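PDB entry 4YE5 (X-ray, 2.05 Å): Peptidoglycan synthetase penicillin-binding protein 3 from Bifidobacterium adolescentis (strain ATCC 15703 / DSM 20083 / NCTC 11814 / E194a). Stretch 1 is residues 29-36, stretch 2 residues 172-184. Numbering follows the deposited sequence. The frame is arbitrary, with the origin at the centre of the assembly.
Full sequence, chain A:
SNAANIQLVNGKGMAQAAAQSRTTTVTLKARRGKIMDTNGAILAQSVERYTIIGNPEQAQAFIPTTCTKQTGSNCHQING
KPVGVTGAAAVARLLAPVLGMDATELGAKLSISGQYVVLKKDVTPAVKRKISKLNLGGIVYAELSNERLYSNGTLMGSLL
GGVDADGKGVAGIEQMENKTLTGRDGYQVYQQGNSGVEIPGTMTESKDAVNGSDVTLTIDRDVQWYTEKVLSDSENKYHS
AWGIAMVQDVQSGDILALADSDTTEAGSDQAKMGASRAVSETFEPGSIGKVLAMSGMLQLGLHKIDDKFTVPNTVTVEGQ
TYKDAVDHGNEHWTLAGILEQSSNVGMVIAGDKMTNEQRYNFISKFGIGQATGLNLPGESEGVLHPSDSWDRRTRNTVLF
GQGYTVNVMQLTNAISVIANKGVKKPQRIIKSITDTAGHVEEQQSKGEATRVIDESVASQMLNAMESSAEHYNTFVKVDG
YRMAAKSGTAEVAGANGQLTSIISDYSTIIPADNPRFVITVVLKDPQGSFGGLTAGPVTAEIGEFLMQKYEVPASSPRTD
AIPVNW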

ATOM      1  N   LYS A  29       3.506 -27.068   7.762  1.00 30.94           N
ATOM      2  CA  LYS A  29       3.587 -25.644   7.432  1.00 28.12           C
ATOM      3  C   LYS A  29       2.233 -25.076   7.005  1.00 28.18           C
ATOM      4  O   LYS A  29       1.559 -25.651   6.159  1.00 26.78           O
ATOM      5  CB  LYS A  29       4.649 -25.382   6.365  1.00 29.79           C
ATOM      6  CG  LYS A  29       4.614 -23.932   5.887  1.00 42.14           C
ATOM      7  CD  LYS A  29       5.969 -23.415   5.437  1.00 40.56           C
ATOM      8  CE  LYS A  29       5.921 -21.897   5.268  1.00 38.68           C
ATOM      9  NZ  LYS A  29       7.279 -21.320   5.491  1.00 49.85           N
ATOM     10  N   ALA A  30       1.827 -23.960   7.616  1.00 24.41           N
ATOM     11  CA  ALA A  30       0.626 -23.245   7.191  1.00 28.71           C
ATOM     12  C   ALA A  30       0.797 -22.719   5.761  1.00 27.35           C
ATOM     13  O   ALA A  30       1.880 -22.261   5.393  1.00 22.49           O
ATOM     14  CB  ALA A  30       0.330 -22.070   8.150  1.00 27.04           C
ATOM     15  N   ARG A  31      -0.269 -22.788   4.963  1.00 26.22           N
ATOM     16  CA  ARG A  31      -0.245 -22.222   3.609  1.00 25.78           C
ATOM     17  C   ARG A  31      -0.553 -20.724   3.643  1.00 27.67           C
ATOM     18  O   ARG A  31      -1.438 -20.264   4.379  1.00 22.91           O
ATOM     19  CB  ARG A  31      -1.247 -22.934   2.701  1.00 26.52           C
ATOM     20  CG  ARG A  31      -1.066 -24.465   2.684  1.00 38.58           C
ATOM     21  CD  ARG A  31      -2.219 -25.162   1.963  1.00 45.96           C
ATOM     22  NE  ARG A  31      -2.385 -24.661   0.601  1.00 56.03           N
ATOM     23  CZ  ARG A  31      -3.507 -24.768  -0.108  1.00 63.51           C
ATOM     24  NH1 ARG A  31      -4.572 -25.364   0.418  1.00 67.16           N
ATOM     25  NH2 ARG A  31      -3.565 -24.277  -1.342  1.00 59.74           N
ATOM     26  N   ARG A  32       0.185 -19.967   2.847  1.00 22.27           N
ATOM     27  CA  ARG A  32       0.037 -18.520   2.845  1.00 25.02           C
ATOM     28  C   ARG A  32      -1.298 -18.076   2.246  1.00 23.43           C
ATOM     29  O   ARG A  32      -1.734 -18.596   1.224  1.00 23.39           O
ATOM     30  CB  ARG A  32       1.201 -17.885   2.092  1.00 24.28           C
ATOM     31  CG  ARG A  32       1.305 -16.373   2.310  1.00 21.79           C
ATOM     32  CD  ARG A  32       2.600 -15.830   1.735  1.00 19.84           C
ATOM     33  NE  ARG A  32       2.735 -14.404   2.033  1.00 23.02           N
ATOM     34  CZ  ARG A  32       3.175 -13.934   3.189  1.00 24.36           C
ATOM     35  NH1 ARG A  32       3.516 -14.779   4.170  1.00 20.55           N
ATOM     36  NH2 ARG A  32       3.265 -12.614   3.368  1.00 23.95           N
ATOM     37  N   GLY A  33      -1.947 -17.111   2.891  1.00 22.48           N
ATOM     38  CA  GLY A  33      -3.185 -16.555   2.376  1.00 26.29           C
ATOM     39  C   GLY A  33      -3.014 -15.729   1.110  1.00 23.64           C
ATOM     40  O   GLY A  33      -1.898 -15.414   0.697  1.00 22.94           O
ATOM     41  N   LYS A  34      -4.133 -15.406   0.475  1.00 20.91           N
ATOM     42  CA  LYS A  34      -4.110 -14.610  -0.749  1.00 24.67           C
ATOM     43  C   LYS A  34      -4.188 -13.109  -0.459  1.00 21.01           C
ATOM     44  O   LYS A  34      -4.604 -12.678   0.627  1.00 22.21           O
ATOM     45  CB  LYS A  34      -5.273 -14.983  -1.684  1.00 24.83           C
ATOM     46  CG  LYS A  34      -5.518 -16.473  -1.911  1.00 30.64           C
ATOM     47  CD  LYS A  34      -6.610 -16.666  -2.971  1.00 37.07           C
ATOM     48  CE  LYS A  34      -7.563 -17.820  -2.643  1.00 46.10           C
ATOM     49  NZ  LYS A  34      -6.880 -19.102  -2.298  1.00 44.68           N
ATOM     50  N   ILE A  35      -3.777 -12.324  -1.443  1.00 19.15           N
ATOM     51  CA  ILE A  35      -4.070 -10.896  -1.459  1.00 20.41           C
ATOM     52  C   ILE A  35      -5.000 -10.646  -2.635  1.00 22.41           C
ATOM     53  O   ILE A  35      -4.757 -11.133  -3.744  1.00 22.45           O
ATOM     54  CB  ILE A  35      -2.802 -10.039  -1.610  1.00 24.49           C
ATOM     55  CG1 ILE A  35      -1.867 -10.270  -0.416  1.00 22.03           C
ATOM     56  CG2 ILE A  35      -3.199  -8.528  -1.717  1.00 18.13           C
ATOM     57  CD1 ILE A  35      -0.416  -9.823  -0.641  1.00 18.40           C
HETATM   58  N   MSE A  36      -6.073  -9.905  -2.383  1.00 20.16           N
HETATM   59  CA  MSE A  36      -7.087  -9.641  -3.397  1.00 19.34           C
HETATM   60  C   MSE A  36      -7.383  -8.155  -3.476  1.00 18.57           C
HETATM   61  O   MSE A  36      -7.149  -7.433  -2.512  1.00 18.50           O
HETATM   62  CB  MSE A  36      -8.373 -10.390  -3.029  1.00 19.39           C
HETATM   63  CG  MSE A  36      -8.225 -11.904  -3.125  1.00 38.00           C
HETATM   64 SE   MSE A  36      -9.788 -12.797  -2.400  0.58 36.46          SE
HETATM   65  CE  MSE A  36      -9.653 -12.228  -0.541  1.00 35.67           C
ATOM     66  N   GLY A 172       6.482  -4.405   0.966  1.00 23.14           N
ATOM     67  CA  GLY A 172       5.130  -4.077   0.556  1.00 21.59           C
ATOM     68  C   GLY A 172       4.059  -4.677   1.441  1.00 19.89           C
ATOM     69  O   GLY A 172       4.260  -4.883   2.632  1.00 20.49           O
ATOM     70  N   ILE A 173       2.897  -4.921   0.852  1.00 18.47           N
ATOM     71  CA  ILE A 173       1.765  -5.484   1.574  1.00 20.14           C
ATOM     72  C   ILE A 173       2.072  -6.892   2.150  1.00 19.38           C
ATOM     73  O   ILE A 173       1.605  -7.243   3.238  1.00 19.34           O
ATOM     74  CB  ILE A 173       0.542  -5.506   0.641  1.00 24.98           C
ATOM     75  CG1 ILE A 173       0.118  -4.049   0.361  1.00 30.49           C
ATOM     76  CG2 ILE A 173      -0.613  -6.277   1.281  1.00 18.95           C
ATOM     77  CD1 ILE A 173      -0.866  -3.924  -0.723  1.00 34.74           C
ATOM     78  N   GLU A 174       2.896  -7.659   1.443  1.00 20.13           N
ATOM     79  CA  GLU A 174       3.304  -8.999   1.928  1.00 23.96           C
ATOM     80  C   GLU A 174       3.923  -8.891   3.311  1.00 22.72           C
ATOM     81  O   GLU A 174       3.677  -9.712   4.188  1.00 25.18           O
ATOM     82  CB  GLU A 174       4.312  -9.645   0.959  1.00 19.16           C
ATOM     83  CG  GLU A 174       3.745  -9.960  -0.424  1.00 18.76           C
ATOM     84  CD  GLU A 174       2.984 -11.286  -0.477  1.00 23.73           C
ATOM     85  OE1 GLU A 174       2.598 -11.821   0.590  1.00 19.94           O
ATOM     86  OE2 GLU A 174       2.773 -11.802  -1.596  1.00 22.78           O
ATOM     87  N   GLN A 175       4.719  -7.847   3.512  1.00 22.37           N
ATOM     88  CA  GLN A 175       5.381  -7.650   4.786  1.00 22.97           C
ATOM     89  C   GLN A 175       4.408  -7.080   5.810  1.00 28.43           C
ATOM     90  O   GLN A 175       4.311  -7.568   6.932  1.00 25.43           O
ATOM     91  CB  GLN A 175       6.569  -6.699   4.616  1.00 20.72           C
ATOM     92  CG  GLN A 175       7.160  -6.200   5.943  1.00 26.89           C
ATOM     93  CD  GLN A 175       8.351  -5.282   5.724  1.00 39.66           C
ATOM     94  OE1 GLN A 175       8.915  -5.238   4.632  1.00 46.64           O
ATOM     95  NE2 GLN A 175       8.724  -4.529   6.754  1.00 45.94           N
HETATM   96  N   MSE A 176       3.680  -6.039   5.425  1.00 26.79           N
HETATM   97  CA  MSE A 176       2.762  -5.399   6.365  1.00 23.37           C
HETATM   98  C   MSE A 176       1.705  -6.352   6.905  1.00 24.92           C
HETATM   99  O   MSE A 176       1.346  -6.292   8.074  1.00 26.32           O
HETATM  100  CB  MSE A 176       2.041  -4.241   5.689  1.00 20.27           C
HETATM  101  CG  MSE A 176       1.147  -3.499   6.630  1.00 30.26           C
HETATM  102 SE   MSE A 176       0.446  -1.942   5.709  0.43 39.72          SE
HETATM  103  CE  MSE A 176      -1.018  -2.830   4.889  1.00 19.60           C
ATOM    104  N   GLU A 177       1.180  -7.205   6.032  1.00 22.53           N
ATOM    105  CA  GLU A 177       0.109  -8.126   6.407  1.00 23.21           C
ATOM    106  C   GLU A 177       0.647  -9.536   6.666  1.00 27.38           C
ATOM    107  O   GLU A 177      -0.105 -10.503   6.628  1.00 24.25           O
ATOM    108  CB  GLU A 177      -0.929  -8.178   5.289  1.00 22.50           C
ATOM    109  CG  GLU A 177      -1.674  -6.840   5.129  1.00 23.31           C
ATOM    110  CD  GLU A 177      -2.361  -6.466   6.406  1.00 31.44           C
ATOM    111  OE1 GLU A 177      -3.220  -7.261   6.859  1.00 37.60           O
ATOM    112  OE2 GLU A 177      -2.002  -5.416   6.986  1.00 35.33           O
ATOM    113  N   ASN A 178       1.944  -9.641   6.927  1.00 25.43           N
ATOM    114  CA  ASN A 178       2.601 -10.943   7.022  1.00 30.57           C
ATOM    115  C   ASN A 178       1.996 -11.844   8.091  1.00 30.50           C
ATOM    116  O   ASN A 178       1.803 -13.034   7.859  1.00 28.77           O
ATOM    117  CB  ASN A 178       4.110 -10.785   7.238  1.00 21.74           C
ATOM    118  CG  ASN A 178       4.878 -12.092   7.010  1.00 31.48           C
ATOM    119  OD1 ASN A 178       4.798 -12.699   5.939  1.00 28.45           O
ATOM    120  ND2 ASN A 178       5.633 -12.519   8.018  1.00 31.84           N
ATOM    121  N   LYS A 179       1.694 -11.276   9.253  1.00 27.96           N
ATOM    122  CA  LYS A 179       1.165 -12.066  10.361  1.00 35.91           C
ATOM    123  C   LYS A 179      -0.131 -12.741   9.934  1.00 37.83           C
ATOM    124  O   LYS A 179      -0.264 -13.966  10.027  1.00 28.98           O
ATOM    125  CB  LYS A 179       0.946 -11.202  11.605  1.00 33.17           C
ATOM    126  CG  LYS A 179       0.640 -12.008  12.885  1.00 38.11           C
ATOM    127  CD  LYS A 179       0.762 -11.105  14.118  1.00 43.31           C
ATOM    128  CE  LYS A 179       0.085 -11.699  15.351  1.00 51.41           C
ATOM    129  NZ  LYS A 179       0.695 -12.989  15.766  1.00 57.86           N
ATOM    130  N   THR A 180      -1.058 -11.932   9.430  1.00 30.15           N
ATOM    131  CA  THR A 180      -2.336 -12.403   8.909  1.00 30.77           C
ATOM    132  C   THR A 180      -2.161 -13.424   7.788  1.00 32.24           C
ATOM    133  O   THR A 180      -2.795 -14.486   7.804  1.00 31.40           O
ATOM    134  CB  THR A 180      -3.184 -11.200   8.385  1.00 41.01           C
ATOM    135  OG1 THR A 180      -3.453 -10.306   9.466  1.00 45.97           O
ATOM    136  CG2 THR A 180      -4.501 -11.660   7.818  1.00 44.26           C
ATOM    137  N   LEU A 181      -1.312 -13.103   6.810  1.00 24.16           N
ATOM    138  CA  LEU A 181      -1.092 -13.995   5.655  1.00 20.97           C
ATOM    139  C   LEU A 181      -0.365 -15.324   5.976  1.00 23.38           C
ATOM    140  O   LEU A 181      -0.555 -16.321   5.284  1.00 28.88           O
ATOM    141  CB  LEU A 181      -0.318 -13.252   4.559  1.00 22.49           C
ATOM    142  CG  LEU A 181      -1.032 -12.052   3.905  1.00 24.22           C
ATOM    143  CD1 LEU A 181      -0.031 -11.180   3.122  1.00 23.87           C
ATOM    144  CD2 LEU A 181      -2.161 -12.563   2.997  1.00 19.88           C
ATOM    145  N   THR A 182       0.496 -15.320   6.986  1.00 24.59           N
ATOM    146  CA  THR A 182       1.336 -16.490   7.275  1.00 31.99           C
ATOM    147  C   THR A 182       0.565 -17.640   7.930  1.00 31.27           C
ATOM    148  O   THR A 182       0.782 -18.807   7.603  1.00 33.25           O
ATOM    149  CB  THR A 182       2.550 -16.115   8.157  1.00 33.57           C
ATOM    150  OG1 THR A 182       3.447 -15.311   7.392  1.00 32.89           O
ATOM    151  CG2 THR A 182       3.311 -17.374   8.641  1.00 35.25           C
ATOM    152  N   GLY A 183      -0.342 -17.307   8.840  1.00 30.36           N
ATOM    153  CA  GLY A 183      -1.037 -18.325   9.617  1.00 31.69           C
ATOM    154  C   GLY A 183      -0.122 -18.884  10.693  1.00 35.71           C
ATOM    155  O   GLY A 183       0.835 -18.224  11.109  1.00 29.64           O
ATOM    156  N   ARG A 184      -0.401 -20.103  11.154  1.00 34.30           N
ATOM    157  CA  ARG A 184       0.402 -20.698  12.221  1.00 32.76           C
ATOM    158  C   ARG A 184       0.678 -22.163  11.917  1.00 31.26           C
ATOM    159  O   ARG A 184      -0.249 -22.940  11.719  1.00 24.34           O
ATOM    160  CB  ARG A 184      -0.322 -20.579  13.571  1.00 37.36           C
ATOM    161  CG  ARG A 184      -0.483 -19.133  14.075  1.00 46.47           C
ATOM    162  CD  ARG A 184      -1.151 -19.073  15.452  1.00 48.40           C
ATOM    163  NE  ARG A 184      -2.537 -19.543  15.434  1.00 51.31           N
ATOM    164  CZ  ARG A 184      -3.573 -18.786  15.074  1.00 58.83           C
ATOM    165  NH1 ARG A 184      -4.804 -19.282  15.090  1.00 60.55           N
ATOM    166  NH2 ARG A 184      -3.378 -17.528  14.692  1.00 53.88           N
TER
HETATM  167  O   HOH W   1       2.687 -19.709   5.922  1.00 28.21           O

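An extended segment can dock on a helical one by bonding to the carbonyls left free at a helix end and by sending one long polar side chain along the helix flank. Residues 29-36 and 172-184 of this penicillin-binding protein illustrate the principle. The first stretch runs extended throughout and becomes a strand at Ile35 and Met36; the second contains two short helices, the first running through Met176 and the second spanning 178-182, joined at Glu177, which leaves helical geometry and takes the N-cap position of the helix that follows. The chains run antiparallel: Ala30 lies nearest Arg184, Arg32 nearest Thr182 and Gly33 nearest Leu181, with CA atoms 4.7 to 5.6 Å apart. Gly183 is the first residue after the second helix to leave helical phi/psi, with a positive phi that favours glycine.

Near that end, carbonyls that no longer serve the helix turn to the neighbouring segment. Gly33 N donates to Leu181 O at 2.9 Å and 168°, an almost straight bond, and the same oxygen receives a CA-H...O contact from Arg32 CA at 3.3 Å. One residue on, a water donates to both Ala30 O and Thr182 O, at 2.7 Å each, bridging two acceptors that could not bond to each other directly. Ala30 CB points toward the helix end and rests 3.3 Å from Thr182 O.

The long side chain is that of Arg32. Its CA-to-CB bond points sideways, but chi1 to chi3 are all t, so the extended chain carries the guanidinium to the helices. There the charged group is met around its edge by oxygens. Arg32 NE and Arg32 NH2 each donate to Glu174 OE1 at 3.0 Å, a salt bridge in which charge reinforces two hydrogen bonds to one carboxylate oxygen. Arg32 NH1 and Arg32 NH2 likewise share Asn178 OD1, each at 3.0 Å, while a weak bond joins Arg32 NH1 to Thr182 OG1 at 3.3 Å. One arginine thereby ties together residues from both helices. Leu181 CB covers one face of the guanidinium, an apolar lid that leaves the edge free for its in-plane donors.

Beyond Gly33 the contact is largely apolar. Ile35 points toward the helices, and Ile35 CD1 lies 4.0 Å from both Ile173 CG2 and Leu181 CD1, one from each helix, and 3.7 Å from Glu174 CD. Leu181 thus serves twice, its backbone oxygen holding the extended chain and Leu181 CD1 touching both Arg32 NH2 (3.6 Å) and Ile35 CD1 (4.0 Å).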